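Aldehyde dehydrogenase family protein (Pseudomonas syringae pv. tomato, PDB 5IUV) oxidises indole-3-acetaldehyde with NAD as cofactor, probably yielding the auxin indole-3-acetic acid, as a member of the aldehyde dehydrogenase family. Local coordinates at residues R61-A66 with K229-H234; W176-A181 with N186-K191; D238-T243 with K250-Y255. All coordinates share one frame; numbering follows the deposited sequence.

How the interactions relate
All three contacts are buried and gather around the sheet of the NAD-binding domain, and each includes a residue that touches the cofactor. Interaction 2 packs a helix on the strand that follows it in the chain, interaction 3 a helix on the strand that precedes it; interaction 1 joins 61-66 of one helix to the end of another and encloses interaction 2 in its sequence loop. Chemistry differs: 61-66 with 229-234 rests on a valine over a histidine face, 176-181 with 186-191 adds two hydrogen bonds to apolar packing, and 238-243 with 250-255 is wholly apolar. A probable hydrogen bond from Ser187 to Ala66 O ties interaction 2 to interaction 1.

Interaction 1 of 3, residues R61-A66 with K229-H234; sequences RAVESA and KALALH. With NAD (nicotinamide-adenine-dinucleotide), chain C.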
# COMPACT_ATOMS: atom_id res chain seq x y z
N ARG A 61 33.47 14.97 16.07
CA ARG A 61 33.22 16.23 15.38
C ARG A 61 32.22 16.05 14.24
O ARG A 61 31.37 16.90 14.02
CB ARG A 61 34.52 16.85 14.85
CG ARG A 61 34.30 18.25 14.28
CD ARG A 61 35.58 19.09 14.28
NE ARG A 61 36.54 18.70 13.26
CZ ARG A 61 36.55 19.18 12.02
NH1 ARG A 61 35.64 20.06 11.64
NH2 ARG A 61 37.48 18.77 11.15
N ALA A 62 32.32 14.93 13.53
CA ALA A 62 31.41 14.69 12.41
C ALA A 62 29.98 14.50 12.89
O ALA A 62 29.02 14.96 12.25
CB ALA A 62 31.87 13.49 11.60
N VAL A 63 29.82 13.82 14.03
CA VAL A 63 28.49 13.54 14.54
C VAL A 63 27.86 14.81 15.13
O VAL A 63 26.67 15.06 14.94
CB VAL A 63 28.51 12.41 15.60
CG1 VAL A 63 27.16 12.29 16.30
CG2 VAL A 63 28.89 11.07 14.94
N GLU A 64 28.66 15.61 15.81
CA GLU A 64 28.18 16.92 16.27
C GLU A 64 27.70 17.77 15.10
O GLU A 64 26.67 18.44 15.17
CB GLU A 64 29.26 17.68 17.04
CG GLU A 64 29.56 17.12 18.43
CD GLU A 64 30.65 17.90 19.15
OE1 GLU A 64 30.88 19.08 18.80
OE2 GLU A 64 31.28 17.34 20.07
N SER A 65 28.47 17.73 14.01
CA SER A 65 28.11 18.43 12.78
C SER A 65 26.82 17.86 12.17
O SER A 65 25.92 18.61 11.80
CB SER A 65 29.27 18.34 11.78
OG SER A 65 28.89 18.76 10.48
N ALA A 66 26.76 16.54 12.06
CA ALA A 66 25.56 15.87 11.57
C ALA A 66 24.32 16.25 12.38
O ALA A 66 23.26 16.53 11.81
CB ALA A 66 25.75 14.36 11.59
N LYS A 229 34.65 1.76 14.29
CA LYS A 229 34.26 1.37 15.64
C LYS A 229 33.72 2.54 16.45
O LYS A 229 32.71 2.39 17.16
CB LYS A 229 35.46 0.74 16.37
CG LYS A 229 35.18 0.36 17.82
CD LYS A 229 36.44 -0.22 18.47
CE LYS A 229 36.13 -0.84 19.82
NZ LYS A 229 37.31 -1.56 20.38
N ALA A 230 34.38 3.69 16.35
CA ALA A 230 33.96 4.88 17.09
C ALA A 230 32.55 5.33 16.72
O ALA A 230 31.77 5.74 17.58
CB ALA A 230 34.96 6.02 16.86
N LEU A 231 32.23 5.26 15.43
CA LEU A 231 30.89 5.59 14.96
C LEU A 231 29.85 4.60 15.49
O LEU A 231 28.77 4.99 15.91
CB LEU A 231 30.85 5.64 13.43
CG LEU A 231 31.51 6.85 12.75
CD1 LEU A 231 31.60 6.66 11.24
CD2 LEU A 231 30.76 8.14 13.07
N ALA A 232 30.19 3.31 15.45
CA ALA A 232 29.26 2.27 15.90
C ALA A 232 29.01 2.32 17.41
O ALA A 232 27.95 1.91 17.89
CB ALA A 232 29.79 0.91 15.51
N LEU A 233 29.97 2.84 18.16
CA LEU A 233 29.82 2.99 19.61
C LEU A 233 29.32 4.37 20.02
O LEU A 233 29.14 4.63 21.21
CB LEU A 233 31.15 2.72 20.31
CG LEU A 233 31.62 1.27 20.41
CD1 LEU A 233 33.09 1.21 20.81
CD2 LEU A 233 30.76 0.52 21.42
N HIS A 234 29.11 5.26 19.06
CA HIS A 234 28.79 6.65 19.42
C HIS A 234 27.40 6.77 20.04
O HIS A 234 26.44 6.20 19.54
CB HIS A 234 28.90 7.58 18.20
CG HIS A 234 29.12 9.01 18.58
ND1 HIS A 234 28.11 9.82 19.05
CD2 HIS A 234 30.24 9.77 18.59
CE1 HIS A 234 28.59 11.02 19.32
NE2 HIS A 234 29.88 11.02 19.04
PA NAD C . 34.83 -5.82 6.39
O1A NAD C . 33.81 -6.49 7.24
O2A NAD C . 36.26 -6.18 6.73
O5B NAD C . 34.65 -4.25 6.47
C5B NAD C . 33.58 -3.50 5.87
C4B NAD C . 33.69 -2.09 6.40
O4B NAD C . 33.64 -2.13 7.84
C3B NAD C . 34.94 -1.29 6.04
O3B NAD C . 34.62 0.09 5.83
C2B NAD C . 35.82 -1.46 7.27
O2B NAD C . 36.76 -0.40 7.42
C1B NAD C . 34.77 -1.46 8.38
N9A NAD C . 35.13 -2.11 9.63
C8A NAD C . 36.07 -3.10 9.83
N7A NAD C . 36.25 -3.42 11.09
C5A NAD C . 35.35 -2.61 11.77
C6A NAD C . 35.01 -2.50 13.13
N6A NAD C . 35.61 -3.19 14.11
N1A NAD C . 34.03 -1.63 13.47
C2A NAD C . 33.45 -0.90 12.51
N3A NAD C . 33.70 -0.91 11.19
C4A NAD C . 34.66 -1.80 10.88
O3 NAD C . 34.56 -6.21 4.85
PN NAD C . 35.31 -5.88 3.48
O1N NAD C . 36.51 -6.74 3.43
O2N NAD C . 35.48 -4.41 3.36
O5D NAD C . 34.23 -6.30 2.38
C5D NAD C . 34.05 -7.67 1.96
C4D NAD C . 32.80 -8.20 2.60
O4D NAD C . 31.67 -7.39 2.20
C3D NAD C . 32.42 -9.62 2.21
O3D NAD C . 32.07 -10.37 3.37
C2D NAD C . 31.23 -9.39 1.28
O2D NAD C . 30.27 -10.44 1.21
C1D NAD C . 30.55 -8.15 1.91
N1N NAD C . 29.67 -7.44 0.89
C2N NAD C . 28.28 -7.51 1.14
C3N NAD C . 27.40 -6.84 0.31
C7N NAD C . 25.90 -6.93 0.47
O7N NAD C . 25.42 -7.77 1.26
N7N NAD C . 25.16 -6.19 -0.31
C4N NAD C . 27.92 -6.13 -0.78
C5N NAD C . 29.28 -6.10 -1.02
C6N NAD C . 30.15 -6.76 -0.17
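Val63 reaches from helix 56-72 to Leu231 in the last turn of helix 224-232 and to His234 just beyond it, and it carries the whole contact between 61-66 and 229-234. Its CB, already directed at the other segment, lies 3.9 Å above the plane of the His234 ring, displaced toward the rim. From there the two methyls part. CG1, anti to the backbone N (chi1 170°), stays over the imidazole: it is 4.0 Å from the ring centroid and only 28° off the ring normal, a CH-pi contact, with CE1 of His234 as its nearest atom at 3.6 Å. CG2, anti to the carbonyl carbon, reaches past the ring to CD2 of Leu231, 3.9 Å away, while still passing 4.1 Å from CD2 of His234. The valine thus sits with one branch over an aromatic face and the other against a leucine methyl. Val63 and Leu231 pass in opposite senses, meeting methyl to methyl.

The histidine ring that receives the valine is held at both nitrogens: NE2 bonds to Gln60 OE1, about a turn before Val63 on helix 56-72, and ND1 to the backbone N of Asp236. These two bonds fix the rotation of the ring and hence the face offered to Val63. Lys229, at the other end of 229-234, borders the cofactor, its backbone N lying 3.4 Å from the adenine C2A of NAD.

Leu231 also packs on Val189 and Lys191 of strand 187-191, which Ala62 and Ala66 approach from helix 56-72 as well. The contact therefore joins two helices beside parallel strand 187-191 of the NAD-binding domain's sheet, with Tyr255 of helix 246-258 packed against Lys229, Ala232 and Leu233.

Interaction 2 of 3, residues W176-A181 with N186-K191; sequences WKLGPA and NSVVLK. With NAD (nicotinamide-adenine-dinucleotide), chain C.
Val188 of strand 187-191 pushes its forked side chain between Leu178 and Ala181, about one turn apart on helix 170-183. Val188 CG2 sets into the shallow place left by the small Ala181, 3.7 Å from its CB, while CG1, anti to the backbone N (chi1 178°), lies beside Leu178 CD2, also at 3.7 Å. Leu178 CD1 reaches further along the strand to Leu190 CD2, a looser 4.3 Å.

At the turn the fit becomes polar. Ala181 O accepts two bonds from Asn186: one from the amide ND2 at 3.2 Å, in the carbonyl plane on a lone pair and fairly straight at 159°, and one from the backbone N, which is more bent. Asn186 OD1 goes to Gly159 N and ND2 also to Tyr487 O, so three bonds hold the amide.

At the strand's end Lys191 NZ donates to the adenosine ribose of NAD, to O2B at 2.7 Å and to O3B, and also bonds Gly222 O. Helix segment 176-181 runs antiparallel to strand 187-191 (168°); helix 170-183 is the connection of a beta-alpha-beta crossover from strand 149-164, while helix 56-72 covers the strand through Ser187 and Val189.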
# COMPACT_ATOMS: atom_id res chain seq x y z
N TRP A 176 23.89 3.18 -2.48
CA TRP A 176 22.79 2.36 -1.97
C TRP A 176 22.34 2.81 -0.59
O TRP A 176 21.16 2.70 -0.26
CB TRP A 176 23.19 0.88 -1.91
CG TRP A 176 23.08 0.17 -3.22
CD1 TRP A 176 23.00 0.73 -4.46
CD2 TRP A 176 23.05 -1.24 -3.42
NE1 TRP A 176 22.92 -0.25 -5.42
CE2 TRP A 176 22.94 -1.47 -4.80
CE3 TRP A 176 23.10 -2.34 -2.55
CZ2 TRP A 176 22.89 -2.76 -5.35
CZ3 TRP A 176 23.04 -3.62 -3.09
CH2 TRP A 176 22.94 -3.81 -4.48
N LYS A 177 23.28 3.30 0.22
CA LYS A 177 22.95 3.82 1.54
C LYS A 177 22.53 5.29 1.44
O LYS A 177 21.51 5.66 2.01
CB LYS A 177 24.12 3.70 2.53
CG LYS A 177 24.82 2.33 2.59
CD LYS A 177 23.90 1.22 3.06
CE LYS A 177 24.68 -0.08 3.28
NZ LYS A 177 23.80 -1.28 3.44
N LEU A 178 23.31 6.10 0.73
CA LEU A 178 23.07 7.55 0.69
C LEU A 178 21.74 7.91 0.06
O LEU A 178 21.08 8.86 0.49
CB LEU A 178 24.19 8.26 -0.08
CG LEU A 178 25.59 8.28 0.52
CD1 LEU A 178 26.51 9.13 -0.35
CD2 LEU A 178 25.56 8.79 1.94
N GLY A 179 21.35 7.17 -0.97
CA GLY A 179 20.09 7.42 -1.65
C GLY A 179 18.90 7.55 -0.71
O GLY A 179 18.35 8.63 -0.55
N PRO A 180 18.50 6.44 -0.08
CA PRO A 180 17.38 6.46 0.88
C PRO A 180 17.67 7.25 2.16
O PRO A 180 16.75 7.90 2.68
CB PRO A 180 17.16 4.97 1.19
CG PRO A 180 18.46 4.30 0.81
CD PRO A 180 18.99 5.07 -0.34
N ALA A 181 18.90 7.22 2.66
CA ALA A 181 19.21 7.90 3.92
C ALA A 181 19.11 9.41 3.80
O ALA A 181 18.52 10.07 4.65
CB ALA A 181 20.60 7.50 4.42
N ASN A 186 17.77 12.45 6.68
CA ASN A 186 18.81 12.28 7.70
C ASN A 186 20.12 12.99 7.38
O ASN A 186 20.40 13.31 6.22
CB ASN A 186 19.10 10.79 7.91
CG ASN A 186 17.89 10.03 8.38
OD1 ASN A 186 17.55 10.05 9.56
ND2 ASN A 186 17.23 9.34 7.46
N SER A 187 20.93 13.22 8.41
CA SER A 187 22.34 13.53 8.21
C SER A 187 23.09 12.21 8.22
O SER A 187 22.76 11.31 8.99
CB SER A 187 22.88 14.47 9.28
OG SER A 187 22.25 15.73 9.22
N VAL A 188 24.10 12.10 7.35
CA VAL A 188 24.84 10.85 7.22
C VAL A 188 26.34 11.08 7.43
O VAL A 188 26.91 12.02 6.89
CB VAL A 188 24.62 10.21 5.83
CG1 VAL A 188 25.46 8.93 5.67
CG2 VAL A 188 23.15 9.92 5.63
N VAL A 189 26.95 10.23 8.25
CA VAL A 189 28.40 10.15 8.34
C VAL A 189 28.84 8.87 7.64
O VAL A 189 28.59 7.76 8.12
CB VAL A 189 28.91 10.16 9.79
CG1 VAL A 189 30.44 10.11 9.81
CG2 VAL A 189 28.39 11.39 10.53
N LEU A 190 29.49 9.05 6.49
CA LEU A 190 29.93 7.95 5.64
C LEU A 190 31.37 7.57 5.96
O LEU A 190 32.25 8.43 6.00
CB LEU A 190 29.80 8.36 4.17
CG LEU A 190 30.27 7.38 3.10
CD1 LEU A 190 29.48 6.08 3.16
CD2 LEU A 190 30.12 8.03 1.74
N LYS A 191 31.59 6.28 6.19
CA LYS A 191 32.92 5.75 6.50
C LYS A 191 33.28 4.71 5.45
O LYS A 191 32.93 3.54 5.57
CB LYS A 191 32.95 5.11 7.90
CG LYS A 191 34.29 5.23 8.64
CD LYS A 191 35.43 4.49 7.93
CE LYS A 191 35.26 2.98 7.94
NZ LYS A 191 36.40 2.29 7.26
PA NAD C . 34.83 -5.82 6.39
O1A NAD C . 33.81 -6.49 7.24
O2A NAD C . 36.26 -6.18 6.73
O5B NAD C . 34.65 -4.25 6.47
C5B NAD C . 33.58 -3.50 5.87
C4B NAD C . 33.69 -2.09 6.40
O4B NAD C . 33.64 -2.13 7.84
C3B NAD C . 34.94 -1.29 6.04
O3B NAD C . 34.62 0.09 5.83
C2B NAD C . 35.82 -1.46 7.27
O2B NAD C . 36.76 -0.40 7.42
C1B NAD C . 34.77 -1.46 8.38
N9A NAD C . 35.13 -2.11 9.63
C8A NAD C . 36.07 -3.10 9.83
N7A NAD C . 36.25 -3.42 11.09
C5A NAD C . 35.35 -2.61 11.77
C6A NAD C . 35.01 -2.50 13.13
N6A NAD C . 35.61 -3.19 14.11
N1A NAD C . 34.03 -1.63 13.47
C2A NAD C . 33.45 -0.90 12.51
N3A NAD C . 33.70 -0.91 11.19
C4A NAD C . 34.66 -1.80 10.88
O3 NAD C . 34.56 -6.21 4.85
PN NAD C . 35.31 -5.88 3.48
O1N NAD C . 36.51 -6.74 3.43
O2N NAD C . 35.48 -4.41 3.36
O5D NAD C . 34.23 -6.30 2.38
C5D NAD C . 34.05 -7.67 1.96
C4D NAD C . 32.80 -8.20 2.60
O4D NAD C . 31.67 -7.39 2.20
C3D NAD C . 32.42 -9.62 2.21
O3D NAD C . 32.07 -10.37 3.37
C2D NAD C . 31.23 -9.39 1.28
O2D NAD C . 30.27 -10.44 1.21
C1D NAD C . 30.55 -8.15 1.91
N1N NAD C . 29.67 -7.44 0.89
C2N NAD C . 28.28 -7.51 1.14
C3N NAD C . 27.40 -6.84 0.31
C7N NAD C . 25.90 -6.93 0.47
O7N NAD C . 25.42 -7.77 1.26
N7N NAD C . 25.16 -6.19 -0.31
C4N NAD C . 27.92 -6.13 -0.78
C5N NAD C . 29.28 -6.10 -1.02
C6N NAD C . 30.15 -6.76 -0.17

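Interaction 3 of 3, residues D238-T243 with K250-Y255; sequences DTVVFT and KQLMIY. With NAD (nicotinamide-adenine-dinucleotide), chain C.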
# COMPACT_ATOMS: atom_id res chain seq x y z
N ASP A 238 22.03 7.52 15.72
CA ASP A 238 20.74 6.85 15.87
C ASP A 238 20.71 5.48 15.20
O ASP A 238 20.07 4.55 15.69
CB ASP A 238 19.61 7.72 15.30
CG ASP A 238 19.50 9.05 16.00
OD1 ASP A 238 19.04 9.06 17.16
OD2 ASP A 238 19.88 10.09 15.41
N THR A 239 21.42 5.36 14.08
CA THR A 239 21.33 4.18 13.24
C THR A 239 22.68 3.96 12.58
O THR A 239 23.32 4.91 12.15
CB THR A 239 20.24 4.34 12.14
OG1 THR A 239 18.95 4.45 12.74
CG2 THR A 239 20.25 3.17 11.16
N VAL A 240 23.12 2.71 12.52
CA VAL A 240 24.27 2.39 11.69
C VAL A 240 23.84 1.40 10.61
O VAL A 240 23.13 0.42 10.88
CB VAL A 240 25.46 1.84 12.53
CG1 VAL A 240 25.07 0.59 13.31
CG2 VAL A 240 26.68 1.57 11.64
N VAL A 241 24.21 1.69 9.37
CA VAL A 241 24.00 0.73 8.30
C VAL A 241 25.36 0.28 7.81
O VAL A 241 26.30 1.07 7.76
CB VAL A 241 23.16 1.31 7.15
CG1 VAL A 241 21.76 1.63 7.66
CG2 VAL A 241 23.81 2.57 6.54
N PHE A 242 25.45 -1.00 7.48
CA PHE A 242 26.73 -1.65 7.24
C PHE A 242 26.65 -2.60 6.07
O PHE A 242 25.68 -3.32 5.91
CB PHE A 242 27.16 -2.40 8.51
CG PHE A 242 28.39 -3.27 8.33
CD1 PHE A 242 28.27 -4.63 8.07
CD2 PHE A 242 29.66 -2.73 8.47
CE1 PHE A 242 29.39 -5.43 7.92
CE2 PHE A 242 30.78 -3.52 8.32
CZ PHE A 242 30.65 -4.87 8.05
N THR A 243 27.71 -2.60 5.27
CA THR A 243 27.91 -3.63 4.27
C THR A 243 29.35 -4.12 4.39
O THR A 243 30.29 -3.33 4.33
CB THR A 243 27.62 -3.12 2.85
OG1 THR A 243 26.23 -2.83 2.73
CG2 THR A 243 27.98 -4.16 1.84
N LYS A 250 28.41 -8.80 12.94
CA LYS A 250 28.06 -9.24 14.29
C LYS A 250 28.60 -8.31 15.37
O LYS A 250 27.92 -8.04 16.36
CB LYS A 250 28.56 -10.67 14.54
CG LYS A 250 27.76 -11.76 13.84
CD LYS A 250 28.50 -13.08 13.96
CE LYS A 250 27.68 -14.21 13.42
NZ LYS A 250 28.43 -15.50 13.47
N GLN A 251 29.83 -7.83 15.19
CA GLN A 251 30.45 -6.94 16.15
C GLN A 251 29.69 -5.63 16.28
O GLN A 251 29.70 -5.01 17.34
CB GLN A 251 31.91 -6.68 15.76
CG GLN A 251 32.73 -5.90 16.80
CD GLN A 251 32.86 -6.59 18.16
OE1 GLN A 251 32.49 -6.03 19.19
NE2 GLN A 251 33.43 -7.79 18.17
N LEU A 252 29.04 -5.19 15.20
CA LEU A 252 28.26 -3.96 15.25
C LEU A 252 27.03 -4.12 16.16
O LEU A 252 26.62 -3.18 16.83
CB LEU A 252 27.81 -3.51 13.85
CG LEU A 252 28.86 -3.16 12.78
CD1 LEU A 252 28.25 -2.22 11.76
CD2 LEU A 252 30.13 -2.57 13.37
N MET A 253 26.44 -5.31 16.17
CA MET A 253 25.32 -5.57 17.07
C MET A 253 25.78 -5.47 18.52
O MET A 253 25.08 -4.94 19.38
CB MET A 253 24.72 -6.94 16.80
CG MET A 253 24.14 -7.09 15.41
SD MET A 253 23.08 -8.54 15.25
CE MET A 253 21.62 -8.00 16.14
N ILE A 254 26.99 -5.96 18.77
CA ILE A 254 27.58 -5.87 20.10
C ILE A 254 27.85 -4.41 20.48
O ILE A 254 27.51 -3.98 21.58
CB ILE A 254 28.87 -6.71 20.18
CG1 ILE A 254 28.53 -8.19 20.00
CG2 ILE A 254 29.59 -6.45 21.50
CD1 ILE A 254 29.72 -9.12 19.96
N TYR A 255 28.43 -3.64 19.55
CA TYR A 255 28.68 -2.21 19.79
C TYR A 255 27.40 -1.44 20.11
O TYR A 255 27.40 -0.57 20.97
CB TYR A 255 29.34 -1.55 18.59
CG TYR A 255 30.74 -2.01 18.26
CD1 TYR A 255 31.61 -2.46 19.24
CD2 TYR A 255 31.20 -1.98 16.95
CE1 TYR A 255 32.91 -2.87 18.92
CE2 TYR A 255 32.48 -2.39 16.62
CZ TYR A 255 33.33 -2.83 17.61
OH TYR A 255 34.61 -3.24 17.26
PA NAD C . 34.83 -5.82 6.39
O1A NAD C . 33.81 -6.49 7.24
O2A NAD C . 36.26 -6.18 6.73
O5B NAD C . 34.65 -4.25 6.47
C5B NAD C . 33.58 -3.50 5.87
C4B NAD C . 33.69 -2.09 6.40
O4B NAD C . 33.64 -2.13 7.84
C3B NAD C . 34.94 -1.29 6.04
O3B NAD C . 34.62 0.09 5.83
C2B NAD C . 35.82 -1.46 7.27
O2B NAD C . 36.76 -0.40 7.42
C1B NAD C . 34.77 -1.46 8.38
N9A NAD C . 35.13 -2.11 9.63
C8A NAD C . 36.07 -3.10 9.83
N7A NAD C . 36.25 -3.42 11.09
C5A NAD C . 35.35 -2.61 11.77
C6A NAD C . 35.01 -2.50 13.13
N6A NAD C . 35.61 -3.19 14.11
N1A NAD C . 34.03 -1.63 13.47
C2A NAD C . 33.45 -0.90 12.51
N3A NAD C . 33.70 -0.91 11.19
C4A NAD C . 34.66 -1.80 10.88
O3 NAD C . 34.56 -6.21 4.85
PN NAD C . 35.31 -5.88 3.48
O1N NAD C . 36.51 -6.74 3.43
O2N NAD C . 35.48 -4.41 3.36
O5D NAD C . 34.23 -6.30 2.38
C5D NAD C . 34.05 -7.67 1.96
C4D NAD C . 32.80 -8.20 2.60
O4D NAD C . 31.67 -7.39 2.20
C3D NAD C . 32.42 -9.62 2.21
O3D NAD C . 32.07 -10.37 3.37
C2D NAD C . 31.23 -9.39 1.28
O2D NAD C . 30.27 -10.44 1.21
C1D NAD C . 30.55 -8.15 1.91
N1N NAD C . 29.67 -7.44 0.89
C2N NAD C . 28.28 -7.51 1.14
C3N NAD C . 27.40 -6.84 0.31
C7N NAD C . 25.90 -6.93 0.47
O7N NAD C . 25.42 -7.77 1.26
N7N NAD C . 25.16 -6.19 -0.31
C4N NAD C . 27.92 -6.13 -0.78
C5N NAD C . 29.28 -6.10 -1.02
C6N NAD C . 30.15 -6.76 -0.17
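Leu252 of helix 246-258 presses one methyl against strand 239-243: its CD1 lies 3.4 Å from Phe242 CB, where the side chains meet roughly perpendicular. The same methyl is 3.6 Å from Phe242 CG and meets the ring obliquely, so it sits at the root of the phenyl group. Val240, two residues earlier on the same side of the strand, adds a looser touch, its CG2 standing 4.1 Å from Leu252 CD1. With no hydrogen bond across the segments, the contact is one leucine methyl against two strand side chains.

The next shell is NAD. Leu252 CD2, the other branch, points to the adenine and approaches its C2A at 3.8 Å, so a single leucine bridges strand and cofactor. Phe242, with CG anti to the backbone N (chi1 173°), extends its ring to the adenosine ribose: CE2 is 3.2 Å from the ring oxygen O4B of NAD, which meets the ring at its edge, and a phosphate oxygen, O1A, also lies at the edge. Tyr255 brings its own edge to the adenine N1A, and its OH accepts a weak hydrogen bond from NAD N6A, 3.3 Å long and straight at 168°. At the strand's end Thr243 borders the nicotinamide, while its OG1 is bonded to Lys177 NZ.

Further out, Leu252 and Tyr255 rest on Ala232 of helix 224-232, and Val240 and Phe242 on Ile164 of strand 149-164. Lys250, Met253 and Ile254 of the helix pack against the second subunit. Strand 239-243 lies between parallel strands 149-164 and 263-267, and helix 246-258 provides the crossover to the latter.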